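AA10A (Thermobifida fusca, PDB 5UIZ) is a copper-dependent lytic polysaccharide monooxygenase of family AA10, which probably cleaves cellulose chains oxidatively. Local coordinates at residues 75-80 / 113-118. Residues are numbered along the deposited sequence; the frame is centred on the assembly and turned at random.
Sequences QDNPNA and GGRYRS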
loop_
_atom_site.group_PDB
_atom_site.type_symbol
_atom_site.label_atom_id
_atom_site.label_comp_id
_atom_site.label_asym_id
_atom_site.label_seq_id
_atom_site.Cartn_x
_atom_site.Cartn_y
_atom_site.Cartn_z
ATOM N N GLN A 75 -7.933 3.610 -15.736
ATOM C CA GLN A 75 -7.951 4.683 -16.740
ATOM C C GLN A 75 -6.541 5.311 -16.926
ATOM O O GLN A 75 -6.078 5.484 -18.033
ATOM C CB GLN A 75 -9.024 5.736 -16.356
ATOM C CG GLN A 75 -9.211 6.965 -17.296
ATOM C CD GLN A 75 -10.105 8.068 -16.684
ATOM O OE1 GLN A 75 -9.741 8.739 -15.688
ATOM N NE2 GLN A 75 -11.280 8.228 -17.241
ATOM N N ASP A 76 -5.831 5.565 -15.829
ATOM C CA ASP A 76 -4.572 6.244 -15.879
ATOM C C ASP A 76 -3.461 5.378 -16.369
ATOM O O ASP A 76 -2.674 5.821 -17.137
ATOM C CB ASP A 76 -4.174 6.687 -14.450
ATOM C CG ASP A 76 -2.793 7.365 -14.421
ATOM O OD1 ASP A 76 -2.741 8.498 -14.837
ATOM O OD2 ASP A 76 -1.773 6.788 -14.054
ATOM N N ASN A 77 -3.285 4.197 -15.792
ATOM C CA ASN A 77 -2.143 3.339 -16.148
ATOM C C ASN A 77 -2.403 1.892 -15.790
ATOM O O ASN A 77 -2.264 1.485 -14.626
ATOM C CB ASN A 77 -0.831 3.831 -15.535
ATOM C CG ASN A 77 0.395 3.219 -16.220
ATOM O OD1 ASN A 77 0.334 2.092 -16.734
ATOM N ND2 ASN A 77 1.497 3.951 -16.251
ATOM N N PRO A 78 -2.774 1.095 -16.799
ATOM C CA PRO A 78 -3.060 -0.306 -16.512
ATOM C C PRO A 78 -1.895 -1.041 -15.870
ATOM O O PRO A 78 -2.135 -1.999 -15.163
ATOM C CB PRO A 78 -3.369 -0.894 -17.899
ATOM C CG PRO A 78 -3.930 0.294 -18.664
ATOM C CD PRO A 78 -3.059 1.431 -18.212
ATOM N N ASN A 79 -0.665 -0.613 -16.138
ATOM C CA ASN A 79 0.522 -1.291 -15.609
ATOM C C ASN A 79 0.659 -1.150 -14.081
ATOM O O ASN A 79 1.381 -1.931 -13.498
ATOM C CB ASN A 79 1.812 -0.768 -16.237
ATOM C CG ASN A 79 1.888 -1.010 -17.728
ATOM O OD1 ASN A 79 1.586 -2.104 -18.188
ATOM N ND2 ASN A 79 2.270 0.028 -18.492
ATOM N N ALA A 80 0.004 -0.160 -13.475
ATOM C CA ALA A 80 -0.078 -0.077 -11.998
ATOM C C ALA A 80 -0.661 -1.339 -11.438
ATOM O O ALA A 80 -0.258 -1.744 -10.372
ATOM C CB ALA A 80 -0.880 1.125 -11.511
ATOM N N GLY A 113 8.619 6.350 -13.182
ATOM C CA GLY A 113 8.034 7.340 -14.098
ATOM C C GLY A 113 6.559 7.648 -13.858
ATOM O O GLY A 113 5.790 7.895 -14.790
ATOM N N GLY A 114 6.149 7.636 -12.595
ATOM C CA GLY A 114 4.749 7.872 -12.274
ATOM C C GLY A 114 3.836 6.713 -12.539
ATOM O O GLY A 114 2.640 6.882 -12.544
ATOM N N ARG A 115 4.368 5.526 -12.798
ATOM C CA ARG A 115 3.480 4.379 -13.119
ATOM C C ARG A 115 2.275 4.189 -12.113
ATOM O O ARG A 115 1.150 3.900 -12.497
ATOM C CB ARG A 115 4.279 3.084 -13.198
ATOM C CG ARG A 115 3.358 1.904 -13.483
ATOM C CD ARG A 115 4.035 0.568 -13.443
ATOM N NE ARG A 115 5.191 0.427 -14.310
ATOM C CZ ARG A 115 6.270 -0.328 -14.007
ATOM N NH1 ARG A 115 6.398 -1.005 -12.848
ATOM N NH2 ARG A 115 7.261 -0.388 -14.884
ATOM N N TYR A 116 2.554 4.353 -10.831
ATOM C CA TYR A 116 1.571 4.119 -9.786
ATOM C C TYR A 116 0.954 5.398 -9.270
ATOM O O TYR A 116 0.414 5.416 -8.144
ATOM C CB TYR A 116 2.232 3.376 -8.648
ATOM C CG TYR A 116 2.904 2.102 -9.133
ATOM C CD1 TYR A 116 2.163 0.932 -9.333
ATOM C CD2 TYR A 116 4.274 2.055 -9.341
ATOM C CE1 TYR A 116 2.789 -0.249 -9.729
ATOM C CE2 TYR A 116 4.888 0.892 -9.799
ATOM C CZ TYR A 116 4.130 -0.261 -9.989
ATOM O OH TYR A 116 4.747 -1.441 -10.417
ATOM N N ARG A 117 0.983 6.464 -10.059
ATOM C CA ARG A 117 0.504 7.778 -9.538
ATOM C C ARG A 117 -0.994 7.793 -9.188
ATOM O O ARG A 117 -1.444 8.556 -8.334
ATOM C CB ARG A 117 0.872 8.904 -10.490
ATOM C CG ARG A 117 0.008 8.934 -11.716
ATOM C CD ARG A 117 0.506 9.849 -12.809
ATOM N NE ARG A 117 -0.444 9.783 -13.947
ATOM C CZ ARG A 117 -0.180 10.121 -15.218
ATOM N NH1 ARG A 117 1.027 10.548 -15.572
ATOM N NH2 ARG A 117 -1.130 10.029 -16.150
ATOM N N SER A 118 -1.781 6.935 -9.837
ATOM C CA SER A 118 -3.220 6.852 -9.526
ATOM C C SER A 118 -3.541 6.309 -8.084
ATOM O O SER A 118 -4.630 6.482 -7.577
ATOM C CB SER A 118 -3.937 6.002 -10.621
ATOM O OG SER A 118 -3.403 4.694 -10.590
HETATM O O HOH W 1 -1.154 5.281 -11.907
HETATM O O HOH W 2 1.002 6.664 -14.841
#
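D76, in the last turn of helix 68-76, forms a salt bridge with R117 through one carboxylate oxygen. D76 OD1 accepts from R117 NE (2.8 Å) and R117 NH2 (2.6 Å) on the syn side, and because two N-H groups of a side-on guanidinium converge on a single atom, neither bond is straight. R117 gets there on a chain extended from CG to NE. D76 OD2 is given over to two waters: one bridges to R115 O and S118 N, the other to G114 O and N77 ND2, so the carboxylate ties into the backbone of the type I turn G114-R117 and of S118 just after it. N77 OD1 accepts from N79 N (2.9 Å), a capping bond at the turn that leads into helix 79-82. Beyond it, R115, about 8 Å from copper ligand H37 between side chains, lies across Y116. Its anti chi1 and chi2 (178° and -174°) carry R115 CD over one face of the Y116 ring, and the bend at chi3 turns the guanidinium so that NH1 reaches Y116 OH in its plane; that hydroxyl also bonds N83 O. A80 CB touches Y116 CD1 (3.7 Å), and N79 CB lies against R115 CD. Guanidinium and water donors together meet the carboxylate's charge, which probably keeps D76 ionised.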